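Long-range contacts in stage II sporulation protein SA (Bacillus subtilis, PDB 3O6Q), which is the toxin of a type II toxin-antitoxin system, whose unneutralised expression leads to cell death at stage II of sporulation and which the antitoxin SpoIISB counteracts: residues V100-I111 / L124-Y135; S44-I52 / F113-V121. One frame throughout, in Å; residues are numbered along the deposited sequence.

Interaction 1 (V100-I111 / L124-Y135); sequences VYYDQYGKVVLI and LTSDSIVTEFDY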
loop_
_atom_site.group_PDB
_atom_site.type_symbol
_atom_site.label_atom_id
_atom_site.label_comp_id
_atom_site.label_asym_id
_atom_site.label_seq_id
_atom_site.Cartn_x
_atom_site.Cartn_y
_atom_site.Cartn_z
ATOM N N VAL A 100 0.501 15.747 -11.089
ATOM C CA VAL A 100 -0.787 15.372 -10.557
ATOM C C VAL A 100 -1.652 16.620 -10.346
ATOM O O VAL A 100 -1.128 17.678 -9.995
ATOM C CB VAL A 100 -0.651 14.617 -9.243
ATOM C CG1 VAL A 100 -2.013 14.155 -8.785
ATOM C CG2 VAL A 100 0.295 13.447 -9.430
ATOM N N TYR A 101 -2.961 16.491 -10.565
ATOM C CA TYR A 101 -3.907 17.544 -10.239
ATOM C C TYR A 101 -4.902 17.067 -9.185
ATOM O O TYR A 101 -5.545 16.006 -9.326
ATOM C CB TYR A 101 -4.681 18.003 -11.452
ATOM C CG TYR A 101 -5.773 19.020 -11.120
ATOM C CD1 TYR A 101 -5.526 20.390 -11.117
ATOM C CD2 TYR A 101 -7.054 18.598 -10.800
ATOM C CE1 TYR A 101 -6.539 21.308 -10.807
ATOM C CE2 TYR A 101 -8.079 19.499 -10.507
ATOM C CZ TYR A 101 -7.816 20.834 -10.496
ATOM O OH TYR A 101 -8.869 21.681 -10.206
ATOM N N TYR A 102 -5.001 17.861 -8.121
ATOM C CA TYR A 102 -6.006 17.668 -7.098
ATOM C C TYR A 102 -6.907 18.874 -7.070
ATOM O O TYR A 102 -6.461 20.009 -7.273
ATOM C CB TYR A 102 -5.369 17.628 -5.738
ATOM C CG TYR A 102 -4.352 16.542 -5.511
ATOM C CD1 TYR A 102 -4.760 15.257 -5.219
ATOM C CD2 TYR A 102 -2.989 16.818 -5.531
ATOM C CE1 TYR A 102 -3.868 14.265 -5.004
ATOM C CE2 TYR A 102 -2.050 15.811 -5.299
ATOM C CZ TYR A 102 -2.496 14.527 -5.026
ATOM O OH TYR A 102 -1.600 13.486 -4.763
ATOM N N ASP A 103 -8.173 18.615 -6.800
ATOM C CA ASP A 103 -9.108 19.642 -6.429
ATOM C C ASP A 103 -8.789 20.017 -4.992
ATOM O O ASP A 103 -8.049 19.296 -4.301
ATOM C CB ASP A 103 -10.530 19.086 -6.587
ATOM C CG ASP A 103 -10.894 18.154 -5.499
ATOM O OD1 ASP A 103 -10.104 17.203 -5.335
ATOM O OD2 ASP A 103 -11.946 18.361 -4.840
ATOM N N GLN A 104 -9.318 21.146 -4.548
ATOM C CA GLN A 104 -9.104 21.643 -3.187
ATOM C C GLN A 104 -9.881 20.839 -2.140
ATOM O O GLN A 104 -9.540 20.873 -0.974
ATOM C CB GLN A 104 -9.492 23.130 -3.147
ATOM C CG GLN A 104 -8.607 24.028 -4.099
ATOM C CD GLN A 104 -7.102 23.731 -3.950
ATOM O OE1 GLN A 104 -6.501 24.041 -2.917
ATOM N NE2 GLN A 104 -6.504 23.095 -4.966
ATOM N N TYR A 105 -10.910 20.104 -2.580
ATOM C CA TYR A 105 -11.932 19.484 -1.705
ATOM C C TYR A 105 -11.856 17.970 -1.500
ATOM O O TYR A 105 -12.719 17.391 -0.811
ATOM C CB TYR A 105 -13.315 19.824 -2.267
ATOM C CG TYR A 105 -13.520 21.326 -2.340
ATOM C CD1 TYR A 105 -13.649 21.984 -3.563
ATOM C CD2 TYR A 105 -13.513 22.098 -1.167
ATOM C CE1 TYR A 105 -13.803 23.374 -3.616
ATOM C CE2 TYR A 105 -13.670 23.483 -1.202
ATOM C CZ TYR A 105 -13.809 24.109 -2.428
ATOM O OH TYR A 105 -13.967 25.465 -2.474
ATOM N N GLY A 106 -10.856 17.323 -2.102
ATOM C CA GLY A 106 -10.604 15.930 -1.844
ATOM C C GLY A 106 -11.543 14.980 -2.568
ATOM O O GLY A 106 -11.824 13.904 -2.064
ATOM N N LYS A 107 -12.020 15.365 -3.743
ATOM C CA LYS A 107 -12.939 14.545 -4.538
ATOM C C LYS A 107 -12.372 14.050 -5.883
ATOM O O LYS A 107 -12.895 13.104 -6.444
ATOM C CB LYS A 107 -14.216 15.348 -4.845
ATOM C CG LYS A 107 -14.941 15.943 -3.630
ATOM C CD LYS A 107 -15.542 14.898 -2.667
ATOM C CE LYS A 107 -16.156 15.609 -1.469
ATOM N NZ LYS A 107 -16.521 14.718 -0.358
ATOM N N VAL A 108 -11.336 14.698 -6.404
ATOM C CA VAL A 108 -10.731 14.317 -7.693
ATOM C C VAL A 108 -9.190 14.285 -7.571
ATOM O O VAL A 108 -8.584 15.210 -7.042
ATOM C CB VAL A 108 -11.105 15.331 -8.854
ATOM C CG1 VAL A 108 -10.562 14.861 -10.207
ATOM C CG2 VAL A 108 -12.607 15.563 -8.948
ATOM N N VAL A 109 -8.578 13.214 -8.051
ATOM C CA VAL A 109 -7.150 13.157 -8.287
ATOM C C VAL A 109 -6.950 12.778 -9.749
ATOM O O VAL A 109 -7.533 11.813 -10.210
ATOM C CB VAL A 109 -6.503 12.080 -7.447
ATOM C CG1 VAL A 109 -5.029 12.193 -7.505
ATOM C CG2 VAL A 109 -6.963 12.196 -6.027
ATOM N N LEU A 110 -6.182 13.571 -10.497
ATOM C CA LEU A 110 -5.859 13.258 -11.911
ATOM C C LEU A 110 -4.353 13.124 -12.026
ATOM O O LEU A 110 -3.599 14.011 -11.622
ATOM C CB LEU A 110 -6.365 14.325 -12.863
ATOM C CG LEU A 110 -7.866 14.640 -12.767
ATOM C CD1 LEU A 110 -8.142 15.832 -13.666
ATOM C CD2 LEU A 110 -8.778 13.432 -13.062
ATOM N N ILE A 111 -3.935 11.979 -12.579
ATOM C CA ILE A 111 -2.555 11.505 -12.512
ATOM C C ILE A 111 -2.103 11.213 -13.925
ATOM O O ILE A 111 -2.563 10.247 -14.540
ATOM C CB ILE A 111 -2.469 10.221 -11.696
ATOM C CG1 ILE A 111 -3.235 10.333 -10.380
ATOM C CG2 ILE A 111 -1.026 9.886 -11.385
ATOM C CD1 ILE A 111 -3.273 9.009 -9.595
ATOM N N LEU A 124 -9.146 9.433 -10.618
ATOM C CA LEU A 124 -9.764 8.968 -9.359
ATOM C C LEU A 124 -10.743 9.987 -8.773
ATOM O O LEU A 124 -10.353 11.121 -8.441
ATOM C CB LEU A 124 -8.705 8.717 -8.300
ATOM C CG LEU A 124 -7.499 7.846 -8.692
ATOM C CD1 LEU A 124 -6.575 7.777 -7.511
ATOM C CD2 LEU A 124 -7.902 6.450 -9.187
ATOM N N THR A 125 -12.004 9.584 -8.612
ATOM C CA THR A 125 -13.010 10.407 -7.940
ATOM C C THR A 125 -13.730 9.630 -6.842
ATOM O O THR A 125 -13.695 8.405 -6.810
ATOM C CB THR A 125 -14.105 10.880 -8.894
ATOM O OG1 THR A 125 -14.845 9.735 -9.319
ATOM C CG2 THR A 125 -13.506 11.636 -10.078
ATOM N N SER A 126 -14.418 10.357 -5.966
ATOM C CA SER A 126 -15.059 9.747 -4.821
ATOM C C SER A 126 -16.114 10.694 -4.307
ATOM O O SER A 126 -15.919 11.896 -4.291
ATOM C CB SER A 126 -14.025 9.467 -3.725
ATOM O OG SER A 126 -14.589 8.840 -2.601
ATOM N N ASP A 127 -17.222 10.122 -3.862
ATOM C CA ASP A 127 -18.234 10.865 -3.141
ATOM C C ASP A 127 -17.793 11.219 -1.719
ATOM O O ASP A 127 -18.207 12.256 -1.212
ATOM C CB ASP A 127 -19.551 10.089 -3.120
ATOM C CG ASP A 127 -20.347 10.268 -4.408
ATOM O OD1 ASP A 127 -20.495 11.431 -4.892
ATOM O OD2 ASP A 127 -20.836 9.242 -4.934
ATOM N N SER A 128 -16.958 10.388 -1.089
ATOM C CA SER A 128 -16.339 10.763 0.187
ATOM C C SER A 128 -15.032 11.505 -0.056
ATOM O O SER A 128 -15.062 12.726 -0.154
ATOM C CB SER A 128 -16.138 9.568 1.127
ATOM O OG SER A 128 -15.422 8.529 0.509
ATOM N N ILE A 129 -13.912 10.791 -0.196
ATOM C CA ILE A 129 -12.600 11.438 -0.240
ATOM C C ILE A 129 -11.572 10.665 -1.045
ATOM O O ILE A 129 -11.482 9.459 -0.901
ATOM C CB ILE A 129 -12.075 11.623 1.190
ATOM C CG1 ILE A 129 -12.666 12.898 1.805
ATOM C CG2 ILE A 129 -10.617 11.732 1.238
ATOM C CD1 ILE A 129 -12.512 12.956 3.328
ATOM N N VAL A 130 -10.814 11.352 -1.897
ATOM C CA VAL A 130 -9.615 10.791 -2.510
ATOM C C VAL A 130 -8.451 11.774 -2.362
ATOM O O VAL A 130 -8.600 12.956 -2.599
ATOM C CB VAL A 130 -9.696 10.523 -4.054
ATOM C CG1 VAL A 130 -10.246 9.151 -4.362
ATOM C CG2 VAL A 130 -10.477 11.605 -4.775
ATOM N N THR A 131 -7.281 11.259 -2.011
ATOM C CA THR A 131 -6.101 12.078 -1.732
ATOM C C THR A 131 -4.867 11.423 -2.348
ATOM O O THR A 131 -4.966 10.402 -3.035
ATOM C CB THR A 131 -5.878 12.165 -0.196
ATOM O OG1 THR A 131 -5.492 10.870 0.279
ATOM C CG2 THR A 131 -7.109 12.591 0.535
ATOM N N GLU A 132 -3.695 11.984 -2.045
ATOM C CA GLU A 132 -2.417 11.342 -2.315
ATOM C C GLU A 132 -2.278 9.868 -1.847
ATOM O O GLU A 132 -1.552 9.108 -2.469
ATOM C CB GLU A 132 -1.291 12.185 -1.761
ATOM C CG GLU A 132 -1.231 12.280 -0.270
ATOM C CD GLU A 132 -2.429 12.918 0.390
ATOM O OE1 GLU A 132 -2.943 13.987 -0.046
ATOM O OE2 GLU A 132 -2.829 12.359 1.423
ATOM N N PHE A 133 -2.975 9.449 -0.784
ATOM C CA PHE A 133 -2.959 8.062 -0.384
ATOM C C PHE A 133 -3.450 7.217 -1.534
ATOM O O PHE A 133 -2.912 6.131 -1.842
ATOM C CB PHE A 133 -3.871 7.823 0.819
ATOM C CG PHE A 133 -3.264 8.194 2.167
ATOM C CD1 PHE A 133 -3.357 9.507 2.661
ATOM C CD2 PHE A 133 -2.651 7.223 2.959
ATOM C CE1 PHE A 133 -2.825 9.865 3.942
ATOM C CE2 PHE A 133 -2.098 7.542 4.225
ATOM C CZ PHE A 133 -2.192 8.877 4.728
ATOM N N ASP A 134 -4.479 7.705 -2.194
ATOM C CA ASP A 134 -5.024 6.980 -3.324
ATOM C C ASP A 134 -4.115 7.035 -4.534
ATOM O O ASP A 134 -3.938 6.060 -5.223
ATOM C CB ASP A 134 -6.408 7.509 -3.612
ATOM C CG ASP A 134 -7.265 7.451 -2.374
ATOM O OD1 ASP A 134 -7.514 6.330 -1.921
ATOM O OD2 ASP A 134 -7.621 8.506 -1.803
ATOM N N TYR A 135 -3.480 8.168 -4.743
ATOM C CA TYR A 135 -2.403 8.243 -5.698
ATOM C C TYR A 135 -1.415 7.106 -5.443
ATOM O O TYR A 135 -1.024 6.378 -6.356
ATOM C CB TYR A 135 -1.700 9.597 -5.576
ATOM C CG TYR A 135 -0.351 9.637 -6.207
ATOM C CD1 TYR A 135 -0.223 9.809 -7.566
ATOM C CD2 TYR A 135 0.793 9.498 -5.454
ATOM C CE1 TYR A 135 1.003 9.858 -8.163
ATOM C CE2 TYR A 135 2.037 9.549 -6.051
ATOM C CZ TYR A 135 2.139 9.728 -7.415
ATOM O OH TYR A 135 3.378 9.785 -8.061
#
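Gly106 O accepts a hydrogen bond from Val130 N (2.7 Å, 162° at the hydrogen), yet the next bond runs from Ser126 N to Lys107 O, so Asp127 to Ile129 are passed over. On the Ser126 side of this jump the Ser126 N to Lys107 O bond is weak. Lys107 follows the detour with its side chain: bent about CB-CG (chi2 -66°) and extended beyond, it carries NZ to Asp127 O (3.1 Å), arriving from above the carbonyl plane. An approach of NZ to Ser128 O is too short in the model to be relied on. Gly106 enters the jump with a positive phi of 78°, and the turn before it is held by the Asp103 carboxylate, whose OD1 accepts from both Lys107 N and Val108 N.

Beyond the jump lies the regular end of the antiparallel hairpin 108-115/118-125. Val109 and Leu124 form a hydrogen-bonded pair, Val109 N to Leu124 O at 2.8 Å and Leu124 N to Val109 O at 2.9 Å, and their side chains share a face of the sheet. Val130 covers that face, its CB 3.8 Å from Val109 CG2. A capping box of Thr131 and Asp134 then starts helix 132-148, and Tyr135 comes back over the strand. Ile111 CD1 meets the edge of its ring at Tyr135 CD1 (3.7 Å), while Val100 CG2 lies 3.9 Å from Tyr135 CE1. Tyr102 sets its OH 3.3 Å from Glu132 CB; this hydroxyl and that of Tyr135 both hydrogen-bond the backbone of another protein chain, presumably the antitoxin.

Interaction 2 (S44-I52 / F113-V121); sequences SIDAYAEGI and FTIETQNYV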
loop_
_atom_site.group_PDB
_atom_site.type_symbol
_atom_site.label_atom_id
_atom_site.label_comp_id
_atom_site.label_asym_id
_atom_site.label_seq_id
_atom_site.Cartn_x
_atom_site.Cartn_y
_atom_site.Cartn_z
ATOM N N SER A 44 0.144 -5.045 -27.054
ATOM C CA SER A 44 0.073 -3.739 -27.664
ATOM C C SER A 44 -0.200 -2.715 -26.577
ATOM O O SER A 44 -0.500 -3.066 -25.445
ATOM C CB SER A 44 -1.057 -3.687 -28.690
ATOM O OG SER A 44 -2.308 -3.827 -28.048
ATOM N N ILE A 45 -0.133 -1.447 -26.957
ATOM C CA ILE A 45 -0.404 -0.358 -26.046
ATOM C C ILE A 45 -1.854 -0.436 -25.533
ATOM O O ILE A 45 -2.096 -0.308 -24.332
ATOM C CB ILE A 45 -0.083 0.990 -26.702
ATOM C CG1 ILE A 45 1.420 1.098 -26.970
ATOM C CG2 ILE A 45 -0.470 2.168 -25.775
ATOM C CD1 ILE A 45 1.796 2.186 -28.024
ATOM N N ASP A 46 -2.803 -0.702 -26.430
ATOM C CA ASP A 46 -4.225 -0.811 -26.054
ATOM C C ASP A 46 -4.539 -1.992 -25.120
ATOM O O ASP A 46 -5.359 -1.841 -24.211
ATOM C CB ASP A 46 -5.125 -0.871 -27.295
ATOM C CG ASP A 46 -5.106 0.429 -28.110
ATOM O OD1 ASP A 46 -4.890 1.527 -27.519
ATOM O OD2 ASP A 46 -5.332 0.344 -29.344
ATOM N N ALA A 47 -3.904 -3.147 -25.318
ATOM C CA ALA A 47 -4.103 -4.272 -24.404
ATOM C C ALA A 47 -3.598 -3.886 -23.023
ATOM O O ALA A 47 -4.300 -4.061 -22.010
ATOM C CB ALA A 47 -3.400 -5.512 -24.883
ATOM N N TYR A 48 -2.366 -3.389 -22.984
ATOM C CA TYR A 48 -1.779 -2.916 -21.749
ATOM C C TYR A 48 -2.716 -1.917 -21.082
ATOM O O TYR A 48 -2.992 -2.032 -19.900
ATOM C CB TYR A 48 -0.409 -2.268 -22.019
ATOM C CG TYR A 48 0.480 -2.140 -20.794
ATOM C CD1 TYR A 48 1.536 -3.030 -20.578
ATOM C CD2 TYR A 48 0.257 -1.163 -19.842
ATOM C CE1 TYR A 48 2.373 -2.943 -19.438
ATOM C CE2 TYR A 48 1.077 -1.071 -18.705
ATOM C CZ TYR A 48 2.142 -1.965 -18.514
ATOM O OH TYR A 48 2.973 -1.879 -17.394
ATOM N N ALA A 49 -3.186 -0.918 -21.823
ATOM C CA ALA A 49 -4.030 0.126 -21.197
ATOM C C ALA A 49 -5.337 -0.472 -20.649
ATOM O O ALA A 49 -5.795 -0.073 -19.589
ATOM C CB ALA A 49 -4.302 1.295 -22.136
ATOM N N GLU A 50 -5.887 -1.464 -21.359
ATOM C CA GLU A 50 -7.072 -2.212 -20.921
ATOM C C GLU A 50 -6.877 -2.969 -19.618
ATOM O O GLU A 50 -7.718 -2.888 -18.727
ATOM C CB GLU A 50 -7.484 -3.224 -21.967
ATOM C CG GLU A 50 -8.665 -4.056 -21.515
ATOM C CD GLU A 50 -9.311 -4.839 -22.617
ATOM O OE1 GLU A 50 -8.931 -4.659 -23.798
ATOM O OE2 GLU A 50 -10.213 -5.630 -22.297
ATOM N N GLY A 51 -5.777 -3.709 -19.522
ATOM C CA GLY A 51 -5.411 -4.381 -18.297
ATOM C C GLY A 51 -5.194 -3.468 -17.102
ATOM O O GLY A 51 -5.601 -3.789 -15.986
ATOM N N ILE A 52 -4.545 -2.331 -17.309
ATOM C CA ILE A 52 -4.390 -1.367 -16.236
ATOM C C ILE A 52 -5.751 -0.801 -15.818
ATOM O O ILE A 52 -6.076 -0.805 -14.634
ATOM C CB ILE A 52 -3.430 -0.263 -16.655
ATOM C CG1 ILE A 52 -2.015 -0.863 -16.711
ATOM C CG2 ILE A 52 -3.578 0.904 -15.744
ATOM C CD1 ILE A 52 -1.031 -0.365 -15.685
ATOM N N PHE A 113 -0.267 9.695 -16.902
ATOM C CA PHE A 113 0.299 8.378 -16.990
ATOM C C PHE A 113 0.639 8.073 -18.444
ATOM O O PHE A 113 -0.115 8.421 -19.357
ATOM C CB PHE A 113 -0.734 7.398 -16.427
ATOM C CG PHE A 113 -0.309 5.985 -16.476
ATOM C CD1 PHE A 113 0.730 5.555 -15.704
ATOM C CD2 PHE A 113 -0.966 5.083 -17.284
ATOM C CE1 PHE A 113 1.109 4.241 -15.703
ATOM C CE2 PHE A 113 -0.590 3.751 -17.319
ATOM C CZ PHE A 113 0.453 3.325 -16.522
ATOM N N THR A 114 1.786 7.430 -18.654
ATOM C CA THR A 114 2.312 7.198 -20.014
ATOM C C THR A 114 2.674 5.727 -20.243
ATOM O O THR A 114 3.465 5.171 -19.496
ATOM C CB THR A 114 3.546 8.078 -20.266
ATOM O OG1 THR A 114 3.217 9.420 -19.917
ATOM C CG2 THR A 114 3.981 8.045 -21.706
ATOM N N ILE A 115 2.064 5.114 -21.259
ATOM C CA ILE A 115 2.402 3.759 -21.697
ATOM C C ILE A 115 3.136 3.885 -23.025
ATOM O O ILE A 115 2.572 4.354 -24.031
ATOM C CB ILE A 115 1.168 2.839 -21.902
ATOM C CG1 ILE A 115 0.291 2.784 -20.615
ATOM C CG2 ILE A 115 1.627 1.424 -22.408
ATOM C CD1 ILE A 115 -1.087 2.038 -20.792
ATOM N N GLU A 116 4.397 3.464 -23.010
ATOM C CA GLU A 116 5.302 3.627 -24.132
ATOM C C GLU A 116 5.296 5.064 -24.672
ATOM O O GLU A 116 5.907 5.931 -24.061
ATOM C CB GLU A 116 5.025 2.561 -25.206
ATOM C CG GLU A 116 5.528 1.189 -24.773
ATOM C CD GLU A 116 5.128 0.081 -25.724
ATOM O OE1 GLU A 116 5.118 0.326 -26.957
ATOM O OE2 GLU A 116 4.827 -1.040 -25.240
ATOM N N THR A 117 4.596 5.320 -25.776
ATOM C CA THR A 117 4.543 6.652 -26.353
ATOM C C THR A 117 3.178 7.327 -26.122
ATOM O O THR A 117 2.964 8.458 -26.558
ATOM C CB THR A 117 4.813 6.611 -27.890
ATOM O OG1 THR A 117 3.870 5.731 -28.512
ATOM C CG2 THR A 117 6.245 6.148 -28.216
ATOM N N GLN A 118 2.251 6.638 -25.456
ATOM C CA GLN A 118 0.874 7.097 -25.387
ATOM C C GLN A 118 0.543 7.694 -24.038
ATOM O O GLN A 118 0.889 7.125 -23.001
ATOM C CB GLN A 118 -0.089 5.959 -25.727
ATOM C CG GLN A 118 -0.210 5.723 -27.242
ATOM C CD GLN A 118 -1.531 5.059 -27.648
ATOM O OE1 GLN A 118 -2.319 4.589 -26.803
ATOM N NE2 GLN A 118 -1.763 4.999 -28.958
ATOM N N ASN A 119 -0.130 8.841 -24.071
ATOM C CA ASN A 119 -0.500 9.585 -22.872
ATOM C C ASN A 119 -1.893 9.278 -22.405
ATOM O O ASN A 119 -2.827 9.201 -23.184
ATOM C CB ASN A 119 -0.360 11.088 -23.102
ATOM C CG ASN A 119 1.110 11.509 -23.271
ATOM O OD1 ASN A 119 2.023 10.816 -22.839
ATOM N ND2 ASN A 119 1.329 12.617 -23.941
ATOM N N TYR A 120 -2.008 9.125 -21.099
ATOM C CA TYR A 120 -3.260 8.876 -20.450
ATOM C C TYR A 120 -3.304 9.674 -19.151
ATOM O O TYR A 120 -2.317 10.328 -18.769
ATOM C CB TYR A 120 -3.406 7.375 -20.107
ATOM C CG TYR A 120 -3.423 6.425 -21.283
ATOM C CD1 TYR A 120 -4.624 5.981 -21.796
ATOM C CD2 TYR A 120 -2.247 5.953 -21.859
ATOM C CE1 TYR A 120 -4.672 5.106 -22.860
ATOM C CE2 TYR A 120 -2.280 5.058 -22.945
ATOM C CZ TYR A 120 -3.511 4.638 -23.438
ATOM O OH TYR A 120 -3.630 3.756 -24.501
ATOM N N VAL A 121 -4.463 9.628 -18.492
ATOM C CA VAL A 121 -4.617 10.205 -17.179
ATOM C C VAL A 121 -5.437 9.224 -16.374
ATOM O O VAL A 121 -6.480 8.806 -16.805
ATOM C CB VAL A 121 -5.275 11.610 -17.254
ATOM C CG1 VAL A 121 -5.657 12.106 -15.890
ATOM C CG2 VAL A 121 -4.327 12.586 -17.884
#
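Ile45, with CG1 beside its backbone N (chi1 -66°) and CG2 anti to it, parts its two branches across the end of the hairpin. The CG1 branch runs along the turn, 3.8 Å from Glu116 OE1, whereas CG2 drops onto Gln118, coming within 3.2 Å of OE1, and also meets the edge of the Tyr120 ring near its plane. Ile115 answers from the strand: an extended chi2 of 172° pushes its CD1 against the helix, 3.5 Å from Ala49 CA and 3.6 Å from Tyr48 CD2, while its CG2 meets Ile45 CG2 at 4.0 Å.

The type II' turn from Ile115 to Gln118 closes a beta hairpin, and helix 45-52 lies along one face of it, 16° from parallel to strand 118-121. Phe113 with Tyr120 and Ile115 with Gln118 are joined by reciprocal backbone hydrogen bonds, which puts all four side chains on one face, and that face is turned to the helix. No hydrogen bond passes between helix and hairpin. The polar ends are arranged locally: Tyr120 OH makes a weak bond to Gln118 OE1, and the same hydroxyl rests on Ala49 CB at 3.5 Å. Further along the helix, Ile52 CD1 meets Phe113 CZ (4.1 Å), and Leu69 of strand 66-71 packs beside both residues. Along 113-115, a strand of another protein chain pairs antiparallel with the hairpin and carries the sheet across the interface.

The centres of interactions 1 and 2 lie about 21 Å apart at the two ends of one hairpin, strands 108-115 and 118-125, which form the middle of a four-stranded antiparallel sheet flanked by 66-71 and 101-102. Along the chain the segments alternate: 44-52, 100-111, 113-121, 124-135. Interaction 1 joins the open end to helix 132-148; interaction 2 sets helix 45-61 against the turn end. They touch where Val121 CG1 packs 3.7 Å from Ile111 N. In this part of the toxin, predicted to be cytoplasmic, one sheet carries both contacts, and chains of another protein approach near both of its ends.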